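Local coordinates for protein LC-Est1C (PDB 3WYD) that hydrolyses carboxylic esters as the C-terminal esterase domain, of alpha/beta-hydrolase fold, of a metagenome-derived enzyme with a long N-terminal extension, at residues A[190-195]-A[202-207]; A[139-144]-A[163-168]; A[119-124]-A[170-175]. All coordinates share one frame; numbering follows the deposited sequence.

Contact 1. Residues A[190-195]-A[202-207]; sequences IEIPGG and ARTFKD
Ile192 lies against the long side chain of Arg203, the two running past each other in opposite directions. The delta methyl of the isoleucine meets the aliphatic part of the arginine, with Ile192 CD1 3.3 Å from Arg203 CD, while its gamma methyl sits over the middle of one guanidinium face, Ile192 CG2 being 3.9 Å from Arg203 CZ. What lets the arginine reach so far is its fully extended chain: CG is anti to the backbone N (chi1 175°) and the chain stays stretched as far as NE, carrying the flat group back over the strand end. Ile192 CD1 is also 4.0 Å from Thr204 CG2, the threonine methyl. That threonine turns its hydroxyl back into its own chain, where OG1 is hydrogen-bonded to Val200 O, and leaves the methyl for the strand. Two residues earlier, Ile190 makes a different approach, to the next helix: its CD1 comes at a slant upon the carboxylate of Asp207, 3.9 Å from CG. No hydrogen bond crosses between the segments, so the join is made by methyl groups against aliphatic carbons and the flat sides of charged groups. Val160 of the neighbouring strand 157-162 touches both Ile192 and Thr204, and Leu158 touches both Ile190 and Asp207. Just past the strand, a type II turn from Ile192 to Gly195 is closed by Gly195 N bonding to Ile192 O at 2.9 Å. The arrangement is the C-terminal edge of an alpha/beta-hydrolase fold, where strand 187-192, outermost on its side within this chain, is overlaid by the following helices 199-203 and 205-213.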
loop_
_atom_site.group_PDB
_atom_site.type_symbol
_atom_site.label_atom_id
_atom_site.label_comp_id
_atom_site.label_asym_id
_atom_site.label_seq_id
_atom_site.Cartn_x
_atom_site.Cartn_y
_atom_site.Cartn_z
ATOM N N ILE A 190 -10.732 -16.344 -8.878
ATOM C CA ILE A 190 -11.045 -15.750 -10.199
ATOM C C ILE A 190 -9.810 -15.030 -10.664
ATOM O O ILE A 190 -9.530 -13.890 -10.268
ATOM C CB ILE A 190 -12.275 -14.820 -10.139
ATOM C CG1 ILE A 190 -13.501 -15.612 -9.660
ATOM C CG2 ILE A 190 -12.531 -14.172 -11.550
ATOM C CD1 ILE A 190 -14.718 -14.745 -9.375
ATOM N N GLU A 191 -9.069 -15.671 -11.566
ATOM C CA GLU A 191 -7.932 -15.014 -12.193
ATOM C C GLU A 191 -8.375 -14.524 -13.571
ATOM O O GLU A 191 -8.861 -15.329 -14.387
ATOM C CB GLU A 191 -6.762 -15.947 -12.334
ATOM C CG GLU A 191 -5.514 -15.184 -12.786
ATOM C CD GLU A 191 -4.298 -16.061 -12.885
ATOM O OE1 GLU A 191 -3.793 -16.515 -11.837
ATOM O OE2 GLU A 191 -3.838 -16.336 -14.019
ATOM N N ILE A 192 -8.300 -13.203 -13.795
ATOM C CA ILE A 192 -8.898 -12.620 -15.005
ATOM C C ILE A 192 -7.863 -12.431 -16.090
ATOM O O ILE A 192 -6.876 -11.703 -15.908
ATOM C CB ILE A 192 -9.550 -11.290 -14.682
ATOM C CG1 ILE A 192 -10.697 -11.533 -13.712
ATOM C CG2 ILE A 192 -10.016 -10.572 -15.983
ATOM C CD1 ILE A 192 -11.323 -10.309 -13.114
ATOM N N PRO A 193 -7.965 -13.210 -17.169
ATOM C CA PRO A 193 -6.962 -13.074 -18.232
ATOM C C PRO A 193 -6.942 -11.688 -18.849
ATOM O O PRO A 193 -8.000 -11.151 -19.174
ATOM C CB PRO A 193 -7.422 -14.130 -19.271
ATOM C CG PRO A 193 -8.243 -15.074 -18.521
ATOM C CD PRO A 193 -8.923 -14.310 -17.419
ATOM N N GLY A 194 -5.754 -11.082 -18.839
ATOM C CA GLY A 194 -5.554 -9.690 -19.277
ATOM C C GLY A 194 -5.913 -8.649 -18.218
ATOM O O GLY A 194 -5.755 -7.437 -18.456
ATOM N N GLY A 195 -6.479 -9.093 -17.085
ATOM C CA GLY A 195 -6.853 -8.138 -16.016
ATOM C C GLY A 195 -5.693 -7.314 -15.479
ATOM O O GLY A 195 -4.568 -7.783 -15.350
ATOM N N ALA A 202 -14.362 -3.466 -9.662
ATOM C CA ALA A 202 -15.807 -3.309 -9.869
ATOM C C ALA A 202 -16.403 -4.448 -10.711
ATOM O O ALA A 202 -17.528 -4.870 -10.433
ATOM C CB ALA A 202 -16.125 -1.957 -10.502
ATOM N N ARG A 203 -15.615 -5.018 -11.634
ATOM C CA ARG A 203 -16.006 -6.173 -12.466
ATOM C C ARG A 203 -16.539 -7.346 -11.613
ATOM O O ARG A 203 -17.431 -8.099 -12.012
ATOM C CB ARG A 203 -14.759 -6.675 -13.233
ATOM C CG ARG A 203 -15.027 -7.933 -14.019
ATOM C CD ARG A 203 -13.739 -8.550 -14.481
ATOM N NE ARG A 203 -13.969 -9.698 -15.335
ATOM C CZ ARG A 203 -13.791 -9.657 -16.657
ATOM N NH1 ARG A 203 -13.322 -8.542 -17.210
ATOM N NH2 ARG A 203 -13.905 -10.761 -17.375
ATOM N N THR A 204 -15.969 -7.502 -10.418
ATOM C CA THR A 204 -16.271 -8.687 -9.610
ATOM C C THR A 204 -17.106 -8.377 -8.353
ATOM O O THR A 204 -17.238 -9.248 -7.484
ATOM C CB THR A 204 -15.008 -9.498 -9.216
ATOM O OG1 THR A 204 -14.074 -8.659 -8.518
ATOM C CG2 THR A 204 -14.345 -10.133 -10.458
ATOM N N PHE A 205 -17.637 -7.161 -8.222
ATOM C CA PHE A 205 -18.525 -6.891 -7.095
ATOM C C PHE A 205 -19.659 -7.899 -7.009
ATOM O O PHE A 205 -20.001 -8.348 -5.910
ATOM C CB PHE A 205 -19.102 -5.487 -7.116
ATOM C CG PHE A 205 -18.099 -4.409 -6.856
ATOM C CD1 PHE A 205 -16.913 -4.657 -6.183
ATOM C CD2 PHE A 205 -18.404 -3.092 -7.201
ATOM C CE1 PHE A 205 -15.984 -3.622 -5.981
ATOM C CE2 PHE A 205 -17.544 -2.050 -6.921
ATOM C CZ PHE A 205 -16.322 -2.301 -6.303
ATOM N N LYS A 206 -20.201 -8.307 -8.153
ATOM C CA LYS A 206 -21.283 -9.303 -8.118
ATOM C C LYS A 206 -20.815 -10.621 -7.546
ATOM O O LYS A 206 -21.528 -11.248 -6.770
ATOM C CB LYS A 206 -21.861 -9.532 -9.543
ATOM C CG LYS A 206 -23.048 -10.498 -9.555
ATOM C CD LYS A 206 -23.582 -10.713 -10.981
ATOM C CE LYS A 206 -24.827 -11.588 -10.991
ATOM N NZ LYS A 206 -24.535 -12.977 -10.540
ATOM N N ASP A 207 -19.611 -11.041 -7.938
ATOM C CA ASP A 207 -19.074 -12.303 -7.471
ATOM C C ASP A 207 -18.803 -12.219 -5.958
ATOM O O ASP A 207 -18.984 -13.192 -5.238
ATOM C CB ASP A 207 -17.779 -12.603 -8.206
ATOM C CG ASP A 207 -17.979 -12.671 -9.710
ATOM O OD1 ASP A 207 -18.392 -13.749 -10.174
ATOM O OD2 ASP A 207 -17.732 -11.659 -10.406
#

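Contact 2. Residues A[139-144]-A[163-168]; sequences PVAGGG and DNDKTV
Val168 presses its two methyls against the backbone carbonyls of the turn after strand 136-140: CG1 stands 3.4 Å from Gly142 O, and CG2 lies 3.7 Å from Ala141 O. Alongside, the methyl of Ala141 meets one carboxylate oxygen of Asp165, CB to OD2 3.7 Å. Asp165 reaches this place with CG anti to its backbone N (chi1 -175°), which turns the carboxylate in toward Ala141 and leaves OD1 facing its own loop. There OD1 takes two backbone N-H groups: Thr167 N at 2.8 Å, meeting it nearly end-on though bent at the hydrogen (141°), and Val168 N at 2.9 Å, straighter (161°) and from above the carboxylate plane. The bond from Thr167 N is an Asx turn, that from Val168 N completes an Asx motif; they hold the carboxylate and set Val168 beside it. OD2 is hydrogen-bonded to His197 ND1, whose residue also touches Ala141, Thr167 and Val168. Farther out, Lys166 NZ bonds Asn164 OD1, and Thr167 OG1 is hydrogen-bonded to Thr167 OG1 of the second subunit, so the loop also lies on the subunit interface. Ala141 O is buried here without a polar partner. The geometry is consistent with Asp165 being the acid of a Ser-His-Asp triad with Ser117 and His197: one oxygen is committed to the loop backbone, the other to the histidine, which would probably fix the histidine's orientation.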
loop_
_atom_site.group_PDB
_atom_site.type_symbol
_atom_site.label_atom_id
_atom_site.label_comp_id
_atom_site.label_asym_id
_atom_site.label_seq_id
_atom_site.Cartn_x
_atom_site.Cartn_y
_atom_site.Cartn_z
ATOM N N PRO A 139 -10.416 -10.855 -0.949
ATOM C CA PRO A 139 -9.327 -9.947 -1.367
ATOM C C PRO A 139 -9.173 -9.832 -2.879
ATOM O O PRO A 139 -9.132 -10.864 -3.613
ATOM C CB PRO A 139 -8.077 -10.579 -0.737
ATOM C CG PRO A 139 -8.448 -12.044 -0.623
ATOM C CD PRO A 139 -9.928 -12.134 -0.414
ATOM N N VAL A 140 -9.048 -8.589 -3.342
ATOM C CA VAL A 140 -8.958 -8.298 -4.779
ATOM C C VAL A 140 -7.624 -7.598 -5.088
ATOM O O VAL A 140 -7.341 -6.538 -4.521
ATOM C CB VAL A 140 -10.141 -7.392 -5.204
ATOM C CG1 VAL A 140 -10.056 -7.087 -6.704
ATOM C CG2 VAL A 140 -11.488 -8.116 -4.879
ATOM N N ALA A 141 -6.817 -8.209 -5.959
ATOM C CA ALA A 141 -5.524 -7.656 -6.392
ATOM C C ALA A 141 -4.628 -7.358 -5.197
ATOM O O ALA A 141 -3.910 -6.356 -5.144
ATOM C CB ALA A 141 -5.723 -6.417 -7.330
ATOM N N GLY A 142 -4.632 -8.309 -4.260
ATOM C CA GLY A 142 -3.778 -8.216 -3.072
ATOM C C GLY A 142 -2.735 -9.303 -2.977
ATOM O O GLY A 142 -2.238 -9.830 -3.970
ATOM N N GLY A 143 -2.409 -9.624 -1.748
ATOM C CA GLY A 143 -1.335 -10.553 -1.464
ATOM C C GLY A 143 -1.168 -10.654 0.029
ATOM O O GLY A 143 -1.970 -10.097 0.807
ATOM N N GLY A 144 -0.149 -11.405 0.449
ATOM C CA GLY A 144 0.112 -11.483 1.881
ATOM C C GLY A 144 1.145 -12.539 2.210
ATOM O O GLY A 144 2.034 -12.808 1.388
ATOM N N ASP A 163 -4.291 -11.233 -14.443
ATOM C CA ASP A 163 -2.970 -11.790 -14.801
ATOM C C ASP A 163 -2.017 -10.884 -15.543
ATOM O O ASP A 163 -0.887 -11.278 -15.838
ATOM C CB ASP A 163 -3.092 -13.143 -15.527
ATOM C CG ASP A 163 -3.497 -12.999 -16.968
ATOM O OD1 ASP A 163 -3.713 -11.882 -17.447
ATOM O OD2 ASP A 163 -3.638 -14.058 -17.620
ATOM N N ASN A 164 -2.428 -9.630 -15.680
ATOM C CA ASN A 164 -1.548 -8.616 -16.260
ATOM C C ASN A 164 -1.471 -7.391 -15.366
ATOM O O ASN A 164 -1.311 -6.269 -15.836
ATOM C CB ASN A 164 -1.971 -8.262 -17.675
ATOM C CG ASN A 164 -0.845 -7.604 -18.444
ATOM O OD1 ASN A 164 0.316 -7.926 -18.239
ATOM N ND2 ASN A 164 -1.189 -6.734 -19.356
ATOM N N ASP A 165 -1.515 -7.640 -14.062
ATOM C CA ASP A 165 -1.460 -6.564 -13.077
ATOM C C ASP A 165 0.006 -6.166 -12.904
ATOM O O ASP A 165 0.844 -6.994 -12.544
ATOM C CB ASP A 165 -2.026 -7.143 -11.780
ATOM C CG ASP A 165 -2.143 -6.117 -10.677
ATOM O OD1 ASP A 165 -1.364 -5.135 -10.688
ATOM O OD2 ASP A 165 -3.027 -6.304 -9.801
ATOM N N LYS A 166 0.304 -4.881 -13.184
ATOM C CA LYS A 166 1.669 -4.399 -13.112
ATOM C C LYS A 166 2.007 -3.790 -11.765
ATOM O O LYS A 166 3.173 -3.441 -11.507
ATOM C CB LYS A 166 1.911 -3.366 -14.215
ATOM C CG LYS A 166 1.552 -3.871 -15.600
ATOM C CD LYS A 166 2.410 -5.010 -15.975
ATOM C CE LYS A 166 2.317 -5.307 -17.478
ATOM N NZ LYS A 166 3.057 -6.542 -17.762
ATOM N N THR A 167 0.987 -3.605 -10.930
ATOM C CA THR A 167 1.221 -2.994 -9.609
ATOM C C THR A 167 1.470 -4.077 -8.553
ATOM O O THR A 167 2.499 -4.072 -7.828
ATOM C CB THR A 167 0.029 -2.147 -9.203
ATOM O OG1 THR A 167 -0.103 -0.991 -10.065
ATOM C CG2 THR A 167 0.162 -1.618 -7.773
ATOM N N VAL A 168 0.574 -5.071 -8.522
ATOM C CA VAL A 168 0.745 -6.240 -7.641
ATOM C C VAL A 168 0.784 -7.484 -8.560
ATOM O O VAL A 168 -0.220 -7.812 -9.175
ATOM C CB VAL A 168 -0.421 -6.385 -6.627
ATOM C CG1 VAL A 168 -0.219 -7.710 -5.764
ATOM C CG2 VAL A 168 -0.511 -5.139 -5.690
#

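Contact 3. Residues A[119-124]-A[170-175]; sequences GGYGTW and VERSRV
Tyr121 reaches across to Arg172 with its hydroxyl oxygen, which rests on the arginine's aliphatic root: Tyr121 OH is 3.7 Å from Arg172 CG and 4.0 Å from Arg172 CB. The two side chains meet at a slant, the tyrosine touching through its hydroxyl, and the guanidinium plane is turned 86° from the phenol. Although the tyrosine leaves its helix beside the contact, Tyr121 CG lies anti to the carbonyl carbon (chi1 -84°) and the ring's length carries the hydroxyl over to helix 171-181. The bend of Arg172 at its second torsion (chi2 -59°) turns the guanidinium toward the second subunit, where NE donates to Gly47 O; Tyr121 packs on that same glycine. One turn along, Trp124 brings the benzo edge of its indole to Ser173, CH2 to OG 4.2 Å, with the oxygen close to the ring plane. Each polar group of that pair is spent elsewhere: Ser173 OG bonds His161 ND1, and Trp124 NE1 bonds Gln157 OE1. Within helix 118-129, Thr123 OG1 joins its own backbone N in bonding to Gly119 O. Helix 118-129 begins just behind Ser117, the probable nucleophile on a GxSxG elbow. The two segments meet by van der Waals contact of hydroxyl oxygens with carbon, without a polar bond, while the hydrogen bonds of Arg172, Ser173 and Trp124 tie the helices to the second subunit and, through His161 and Gln157, to strand 157-162.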
loop_
_atom_site.group_PDB
_atom_site.type_symbol
_atom_site.label_atom_id
_atom_site.label_comp_id
_atom_site.label_asym_id
_atom_site.label_seq_id
_atom_site.Cartn_x
_atom_site.Cartn_y
_atom_site.Cartn_z
ATOM N N GLY A 119 -6.127 -2.706 0.087
ATOM C CA GLY A 119 -7.277 -3.292 0.831
ATOM C C GLY A 119 -7.362 -4.800 0.694
ATOM O O GLY A 119 -8.042 -5.448 1.498
ATOM N N GLY A 120 -6.785 -5.357 -0.379
ATOM C CA GLY A 120 -6.759 -6.812 -0.537
ATOM C C GLY A 120 -5.735 -7.391 0.427
ATOM O O GLY A 120 -5.995 -8.372 1.126
ATOM N N TYR A 121 -4.583 -6.709 0.518
ATOM C CA TYR A 121 -3.609 -7.065 1.559
ATOM C C TYR A 121 -4.212 -6.946 2.944
ATOM O O TYR A 121 -4.075 -7.862 3.760
ATOM C CB TYR A 121 -2.383 -6.141 1.452
ATOM C CG TYR A 121 -1.337 -6.578 0.419
ATOM C CD1 TYR A 121 -1.428 -6.180 -0.896
ATOM C CD2 TYR A 121 -0.266 -7.397 0.786
ATOM C CE1 TYR A 121 -0.489 -6.598 -1.851
ATOM C CE2 TYR A 121 0.669 -7.835 -0.172
ATOM C CZ TYR A 121 0.513 -7.461 -1.498
ATOM O OH TYR A 121 1.373 -7.867 -2.469
ATOM N N GLY A 122 -4.961 -5.875 3.170
ATOM C CA GLY A 122 -5.589 -5.683 4.462
ATOM C C GLY A 122 -6.617 -6.729 4.799
ATOM O O GLY A 122 -6.747 -7.145 5.945
ATOM N N THR A 123 -7.405 -7.127 3.801
ATOM C CA THR A 123 -8.404 -8.182 4.040
ATOM C C THR A 123 -7.744 -9.437 4.610
ATOM O O THR A 123 -8.231 -10.019 5.584
ATOM C CB THR A 123 -9.162 -8.526 2.741
ATOM O OG1 THR A 123 -9.945 -7.401 2.334
ATOM C CG2 THR A 123 -10.131 -9.689 2.904
ATOM N N TRP A 124 -6.679 -9.884 3.968
ATOM C CA TRP A 124 -5.999 -11.067 4.496
ATOM C C TRP A 124 -5.304 -10.818 5.825
ATOM O O TRP A 124 -5.392 -11.675 6.718
ATOM C CB TRP A 124 -4.968 -11.587 3.490
ATOM C CG TRP A 124 -5.517 -12.692 2.570
ATOM C CD1 TRP A 124 -6.272 -13.760 2.954
ATOM C CD2 TRP A 124 -5.340 -12.810 1.148
ATOM N NE1 TRP A 124 -6.557 -14.552 1.861
ATOM C CE2 TRP A 124 -5.920 -14.039 0.754
ATOM C CE3 TRP A 124 -4.641 -12.051 0.196
ATOM C CZ2 TRP A 124 -5.837 -14.522 -0.578
ATOM C CZ3 TRP A 124 -4.597 -12.485 -1.145
ATOM C CH2 TRP A 124 -5.233 -13.713 -1.514
ATOM N N VAL A 170 0.357 -10.943 -10.225
ATOM C CA VAL A 170 -0.635 -11.989 -10.047
ATOM C C VAL A 170 -0.098 -13.138 -9.177
ATOM O O VAL A 170 -0.893 -13.787 -8.442
ATOM C CB VAL A 170 -1.143 -12.465 -11.422
ATOM C CG1 VAL A 170 -0.046 -13.283 -12.206
ATOM C CG2 VAL A 170 -2.411 -13.314 -11.270
ATOM N N GLU A 171 1.217 -13.358 -9.193
ATOM C CA GLU A 171 1.824 -14.368 -8.331
ATOM C C GLU A 171 1.568 -14.120 -6.845
ATOM O O GLU A 171 1.489 -15.087 -6.050
ATOM C CB GLU A 171 3.339 -14.431 -8.589
ATOM C CG GLU A 171 3.669 -14.996 -9.972
ATOM C CD GLU A 171 3.668 -13.972 -11.156
ATOM O OE1 GLU A 171 3.330 -12.765 -11.017
ATOM O OE2 GLU A 171 4.003 -14.430 -12.287
ATOM N N ARG A 172 1.243 -12.880 -6.469
ATOM C CA ARG A 172 0.949 -12.590 -5.047
ATOM C C ARG A 172 -0.382 -13.213 -4.629
ATOM O O ARG A 172 -0.481 -13.703 -3.488
ATOM C CB ARG A 172 0.971 -11.076 -4.762
ATOM C CG ARG A 172 2.291 -10.391 -5.081
ATOM C CD ARG A 172 3.476 -10.995 -4.278
ATOM N NE ARG A 172 4.704 -10.306 -4.638
ATOM C CZ ARG A 172 5.418 -10.578 -5.725
ATOM N NH1 ARG A 172 5.217 -11.703 -6.409
ATOM N NH2 ARG A 172 6.430 -9.788 -6.073
ATOM N N SER A 173 -1.365 -13.322 -5.538
ATOM C CA SER A 173 -2.581 -14.048 -5.182
ATOM C C SER A 173 -2.349 -15.544 -5.386
ATOM O O SER A 173 -2.887 -16.370 -4.633
ATOM C CB SER A 173 -3.779 -13.579 -6.004
ATOM O OG SER A 173 -4.336 -12.423 -5.422
ATOM N N ARG A 174 -1.633 -15.921 -6.449
ATOM C CA ARG A 174 -1.493 -17.355 -6.739
ATOM C C ARG A 174 -0.874 -18.073 -5.553
ATOM O O ARG A 174 -1.298 -19.179 -5.224
ATOM C CB ARG A 174 -0.652 -17.560 -7.991
ATOM C CG ARG A 174 -1.297 -17.137 -9.270
ATOM C CD ARG A 174 -0.307 -17.286 -10.440
ATOM N NE ARG A 174 -0.944 -16.993 -11.713
ATOM C CZ ARG A 174 -0.289 -16.813 -12.861
ATOM N NH1 ARG A 174 1.041 -16.863 -12.876
ATOM N NH2 ARG A 174 -0.963 -16.469 -13.947
ATOM N N VAL A 175 0.135 -17.490 -4.920
ATOM C CA VAL A 175 0.804 -18.194 -3.825
ATOM C C VAL A 175 -0.113 -18.353 -2.611
ATOM O O VAL A 175 -0.004 -19.329 -1.864
ATOM C CB VAL A 175 2.139 -17.581 -3.438
ATOM C CG1 VAL A 175 3.138 -17.712 -4.621
ATOM C CG2 VAL A 175 1.984 -16.145 -2.958
#

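How the contacts relate
Contacts 2 and 3 are nearly one site, with centres about 6 Å apart: Gly143 O lies 3.2 Å from Tyr121 CD2, and Gly142 O lies 3.5 Å from Arg172 CB. In sequence, contact 2 is nested within the loop that contact 3 closes, and both touch the second subunit. Contact 1, about 11 Å from contact 2 between centres, is joined to it by a probable hydrogen bond between Gly195 O and Asn164 N, 2.8 Å. A salt bridge between Glu191 OE2 and Arg174 NH2, 2.9 Å, ties it to contact 3. All three bear on the probable triad: contact 2 contains its acid, contact 3 the helix behind the nucleophile, and the segments of contact 1 bracket His197 in sequence.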